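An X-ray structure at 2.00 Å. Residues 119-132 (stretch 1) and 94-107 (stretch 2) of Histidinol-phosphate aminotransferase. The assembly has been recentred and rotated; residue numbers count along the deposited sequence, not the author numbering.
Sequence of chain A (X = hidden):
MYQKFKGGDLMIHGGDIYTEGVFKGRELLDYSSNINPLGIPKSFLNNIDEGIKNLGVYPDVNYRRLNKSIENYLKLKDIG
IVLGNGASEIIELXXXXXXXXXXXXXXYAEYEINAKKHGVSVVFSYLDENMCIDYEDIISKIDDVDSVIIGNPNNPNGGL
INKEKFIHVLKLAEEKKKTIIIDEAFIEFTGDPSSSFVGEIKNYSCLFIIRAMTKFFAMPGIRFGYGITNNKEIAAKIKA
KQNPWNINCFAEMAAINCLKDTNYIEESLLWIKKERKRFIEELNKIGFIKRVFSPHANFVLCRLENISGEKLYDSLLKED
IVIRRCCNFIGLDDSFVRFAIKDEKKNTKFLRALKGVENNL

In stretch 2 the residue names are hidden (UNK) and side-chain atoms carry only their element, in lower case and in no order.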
# COMPACT_ATOMS: atom_id res chain seq x y z
N GLY A 119 -6.70 -3.98 19.60
CA GLY A 119 -6.87 -4.14 21.04
C GLY A 119 -6.86 -2.87 21.87
O GLY A 119 -6.56 -2.91 23.07
N VAL A 120 -7.19 -1.74 21.25
CA VAL A 120 -7.25 -0.47 21.97
C VAL A 120 -8.55 -0.35 22.74
O VAL A 120 -9.62 -0.68 22.22
CB VAL A 120 -7.13 0.72 21.00
CG1 VAL A 120 -7.07 2.03 21.76
CG2 VAL A 120 -5.90 0.57 20.10
N SER A 121 -8.47 0.12 23.98
CA SER A 121 -9.67 0.37 24.78
C SER A 121 -10.43 1.59 24.25
O SER A 121 -9.82 2.59 23.87
CB SER A 121 -9.30 0.58 26.25
OG SER A 121 -8.46 -0.45 26.71
N VAL A 122 -11.75 1.50 24.23
CA VAL A 122 -12.57 2.56 23.66
C VAL A 122 -13.46 3.22 24.69
O VAL A 122 -14.17 2.55 25.45
CB VAL A 122 -13.43 2.04 22.49
CG1 VAL A 122 -14.58 3.00 22.20
CG2 VAL A 122 -12.57 1.85 21.26
N VAL A 123 -13.42 4.55 24.70
CA VAL A 123 -14.28 5.37 25.53
C VAL A 123 -14.97 6.37 24.60
O VAL A 123 -14.31 7.00 23.78
CB VAL A 123 -13.45 6.14 26.57
CG1 VAL A 123 -14.32 7.05 27.41
CG2 VAL A 123 -12.67 5.17 27.44
N PHE A 124 -16.29 6.50 24.70
CA PHE A 124 -17.03 7.37 23.78
C PHE A 124 -17.35 8.76 24.33
O PHE A 124 -17.60 8.94 25.54
CB PHE A 124 -18.32 6.69 23.27
CG PHE A 124 -18.09 5.56 22.28
CD1 PHE A 124 -17.58 5.82 21.01
CD2 PHE A 124 -18.40 4.25 22.61
CE1 PHE A 124 -17.36 4.79 20.10
CE2 PHE A 124 -18.19 3.21 21.70
CZ PHE A 124 -17.67 3.48 20.45
N SER A 125 -17.33 9.76 23.44
CA SER A 125 -17.89 11.07 23.74
C SER A 125 -18.91 11.42 22.65
O SER A 125 -18.57 11.45 21.45
CB SER A 125 -16.81 12.15 23.84
OG SER A 125 -17.39 13.41 24.17
N TYR A 126 -20.15 11.65 23.06
CA TYR A 126 -21.24 11.84 22.11
C TYR A 126 -21.49 13.30 21.76
O TYR A 126 -21.55 14.16 22.64
CB TYR A 126 -22.52 11.23 22.68
CG TYR A 126 -22.55 9.71 22.69
CD1 TYR A 126 -21.88 9.00 23.68
CD2 TYR A 126 -23.24 9.00 21.72
CE1 TYR A 126 -21.90 7.62 23.70
CE2 TYR A 126 -23.27 7.62 21.73
CZ TYR A 126 -22.59 6.93 22.73
OH TYR A 126 -22.62 5.55 22.74
N LEU A 127 -21.63 13.58 20.47
CA LEU A 127 -22.18 14.86 20.05
C LEU A 127 -23.56 15.01 20.66
O LEU A 127 -24.30 14.03 20.79
CB LEU A 127 -22.30 14.93 18.53
CG LEU A 127 -21.08 14.65 17.65
CD1 LEU A 127 -21.50 14.71 16.20
CD2 LEU A 127 -19.97 15.65 17.94
N ASP A 128 -23.92 16.24 21.00
CA ASP A 128 -25.22 16.49 21.61
C ASP A 128 -26.34 16.37 20.57
O ASP A 128 -26.12 15.85 19.47
CB ASP A 128 -25.24 17.84 22.31
CG ASP A 128 -25.34 19.02 21.34
OD1 ASP A 128 -25.40 18.80 20.12
OD2 ASP A 128 -25.37 20.17 21.82
N GLU A 129 -27.54 16.86 20.92
CA GLU A 129 -28.70 16.77 20.02
C GLU A 129 -28.52 17.59 18.74
O GLU A 129 -29.12 17.29 17.71
CB GLU A 129 -29.99 17.15 20.75
CG GLU A 129 -29.89 18.41 21.64
CD GLU A 129 -31.25 18.95 22.10
OE1 GLU A 129 -32.28 18.31 21.83
OE2 GLU A 129 -31.28 20.03 22.73
N ASN A 130 -27.67 18.61 18.81
CA ASN A 130 -27.47 19.50 17.67
C ASN A 130 -26.27 19.11 16.81
O ASN A 130 -25.90 19.83 15.88
CB ASN A 130 -27.34 20.95 18.16
CG ASN A 130 -28.59 21.43 18.90
OD1 ASN A 130 -29.72 21.14 18.50
ND2 ASN A 130 -28.39 22.17 19.99
N MET A 131 -25.71 17.94 17.11
CA MET A 131 -24.45 17.46 16.52
C MET A 131 -23.28 18.39 16.85
O MET A 131 -22.39 18.63 16.03
CB MET A 131 -24.59 17.19 15.01
CG MET A 131 -25.62 16.09 14.61
SD MET A 131 -25.24 14.37 15.05
CE MET A 131 -25.74 14.30 16.76
N CYS A 132 -23.29 18.91 18.08
CA CYS A 132 -22.19 19.70 18.63
C CYS A 132 -21.32 18.87 19.56
O CYS A 132 -21.82 18.09 20.36
CB CYS A 132 -22.72 20.92 19.41
SG CYS A 132 -23.56 22.13 18.37
N UNK A 94 -1.98 5.13 13.48
CA UNK A 94 -1.91 6.08 14.58
C UNK A 94 -2.69 5.57 15.79
O UNK A 94 -2.33 5.81 16.94
o UNK A 94 -3.68 7.41 13.58
c UNK A 94 -2.38 7.46 14.14
N UNK A 95 -3.77 4.84 15.53
CA UNK A 95 -4.57 4.29 16.61
C UNK A 95 -3.91 3.02 17.17
O UNK A 95 -4.10 2.67 18.34
c UNK A 95 -6.78 3.17 17.17
c UNK A 95 -8.11 5.14 15.19
c UNK A 95 -6.76 5.33 15.88
c UNK A 95 -6.03 4.01 16.15
N UNK A 96 -3.12 2.35 16.33
CA UNK A 96 -2.40 1.14 16.74
C UNK A 96 -1.39 1.41 17.84
O UNK A 96 -0.89 0.48 18.48
c UNK A 96 -1.70 0.49 15.54
o UNK A 96 -0.49 1.16 15.21
N UNK A 97 -1.09 2.69 18.06
CA UNK A 97 -0.02 3.10 18.96
C UNK A 97 -0.46 3.15 20.42
O UNK A 97 0.39 3.12 21.32
c UNK A 97 1.71 3.47 16.62
c UNK A 97 0.49 4.48 18.57
c UNK A 97 1.67 5.97 16.97
c UNK A 97 0.89 4.68 17.12
N UNK A 98 -1.76 3.24 20.67
CA UNK A 98 -2.25 3.47 22.03
C UNK A 98 -3.06 2.30 22.57
O UNK A 98 -3.53 1.46 21.81
c UNK A 98 -2.86 6.26 20.11
c UNK A 98 -2.26 7.28 19.42
c UNK A 98 -2.41 5.88 21.36
c UNK A 98 -1.17 7.93 19.97
c UNK A 98 -3.06 4.76 22.09
c UNK A 98 -0.71 7.56 21.22
c UNK A 98 -1.32 6.52 21.90
N UNK A 99 -3.22 2.27 23.89
CA UNK A 99 -3.96 1.20 24.56
C UNK A 99 -5.35 1.65 25.04
O UNK A 99 -6.09 0.87 25.65
c UNK A 99 -2.62 1.57 26.77
c UNK A 99 -1.75 0.92 27.86
o UNK A 99 -1.35 1.62 28.83
c UNK A 99 -3.12 0.58 25.70
o UNK A 99 -1.45 -0.29 27.73
N UNK A 100 -5.71 2.90 24.75
CA UNK A 100 -7.03 3.43 25.07
C UNK A 100 -7.30 4.77 24.38
O UNK A 100 -6.47 5.68 24.42
c UNK A 100 -10.02 3.93 29.08
c UNK A 100 -8.62 3.87 28.54
c UNK A 100 -7.18 3.59 26.58
n UNK A 100 -9.97 3.83 30.56
c UNK A 100 -8.58 3.90 27.03
N UNK A 101 -8.47 4.89 23.76
CA UNK A 101 -8.80 6.10 23.02
C UNK A 101 -10.21 6.60 23.31
O UNK A 101 -11.13 5.82 23.53
c UNK A 101 -8.63 5.88 21.49
c UNK A 101 -9.84 5.15 20.94
c UNK A 101 -8.42 7.21 20.78
c UNK A 101 -7.88 7.09 19.33
N UNK A 102 -10.37 7.92 23.31
CA UNK A 102 -11.69 8.54 23.31
C UNK A 102 -12.13 8.78 21.87
O UNK A 102 -11.48 9.53 21.14
c UNK A 102 -13.70 10.12 25.36
c UNK A 102 -12.93 10.70 24.22
c UNK A 102 -11.64 9.89 24.05
c UNK A 102 -12.57 12.15 24.50
N UNK A 103 -13.21 8.13 21.45
CA UNK A 103 -13.75 8.35 20.12
C UNK A 103 -14.99 9.22 20.21
O UNK A 103 -15.94 8.89 20.91
c UNK A 103 -14.07 7.04 19.37
c UNK A 103 -13.14 4.73 18.78
c UNK A 103 -14.34 7.33 17.90
c UNK A 103 -12.92 6.05 19.50
N UNK A 104 -14.93 10.38 19.56
CA UNK A 104 -16.08 11.26 19.48
C UNK A 104 -17.00 10.67 18.43
O UNK A 104 -16.58 10.35 17.32
c UNK A 104 -15.69 12.70 19.09
c UNK A 104 -15.19 13.47 20.32
c UNK A 104 -14.22 12.70 21.17
c UNK A 104 -16.90 13.43 18.51
N UNK A 105 -18.28 10.55 18.79
CA UNK A 105 -19.21 9.77 18.00
C UNK A 105 -20.60 10.42 18.11
O UNK A 105 -20.91 11.04 19.13
c UNK A 105 -19.58 7.33 17.44
c UNK A 105 -19.19 8.31 18.53
c UNK A 105 -20.07 8.18 19.77
N UNK A 106 -21.43 10.33 17.04
CA UNK A 106 -21.22 9.62 15.76
C UNK A 106 -19.88 9.98 15.11
O UNK A 106 -19.37 11.09 15.33
c UNK A 106 -23.39 10.63 15.83
c UNK A 106 -22.68 11.11 17.04
c UNK A 106 -22.37 10.14 14.89
N UNK A 107 -19.32 9.04 14.35
CA UNK A 107 -18.12 9.32 13.56
C UNK A 107 -17.84 8.22 12.54
O UNK A 107 -18.48 7.18 12.54
c UNK A 107 -16.91 9.50 14.47
o UNK A 107 -16.62 8.29 15.14

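Position 94 carries one carbon and one oxygen, far from stretch 1: Ser-94. Position 95 has four carbons, forked at the first with one arm two carbons long, the pattern of Ile-95; its CG2 lies 4.0 Å from CG2 of Val-120. Position 96, again one carbon then one oxygen, has its CA-to-CB bond pointing away and is Ser-96. Position 97 has four carbons forked at the second, without contact: Leu-97.

At position 98 one carbon leads to a six-carbon ring with no heteroatom, hence Phe-98. The end of the side chain leads away from stretch 1, while the backbone O of Phe-98 meets CG2 of Val-120 at 3.1 Å. Position 99 has three carbons, the third bearing two oxygens: Glu-99. Its CA-to-CB bond points away from stretch 1, but its backbone O accepts from Ser-121 N (3.0 Å) and Ser-121 OG (2.9 Å).

Four carbons in a row ending in nitrogen identify position 100 as Lys-100; the chain is extended, all four chi angles t, and CE reaches CG2 of Val-123 at 3.4 Å. Position 101 forks at the first of four carbons with one longer arm: Ile-101, whose CG2 lies 4.3 Å from CG2 of Val-122. At position 102 the four carbons fork at the second, giving Leu-102; CD1 packs 3.7 Å from CG1 of Val-123. Position 103 again has four carbons, forked at the first with one arm two carbons long: Ile-103, with CD1 3.8 Å from CG2 of Val-122. Position 104 has the same four carbons and the same fork: Ile-104, whose CG2 sits 3.8 Å from CD2 of Leu-127.

Position 105 has one carbon carrying two others: Val-105. Its CG1 lies 3.9 Å from the centroid of the Tyr-126 ring and 15° off the normal, a CH-pi contact over the face, and also 3.6 Å from CD1 of Phe-124. Three carbons closing onto the backbone N make position 106 Pro-106, preceded by a cis peptide; CD approaches CD1 of Leu-127 at 3.9 Å. Position 107, one carbon and one oxygen, is Ser-107, its side chain clear of stretch 1.

The contact is a parallel strand pair, with axes at 29° and six bridges running from Ser-121 with Lys-100 to Tyr-126 with Val-105. Backbone bonds alternate in direction: Ile-101 N donates to Ser-121 O (2.7 Å), Val-123 N to Ile-101 O (2.9 Å), and the ladder closes with Leu-127 N to Val-105 O (3.0 Å). Alternation also sorts the side chains: Lys-100, Leu-102 and Ile-104 share a face with Ser-121, Val-123 and Ser-125, whereas Ile-101, Ile-103 and Val-105 join Val-122, Phe-124 and Tyr-126 on the other. Together the stretches bury 934 Å².

Stretch 2, residues 94-107: SISLFEKILIIVPS
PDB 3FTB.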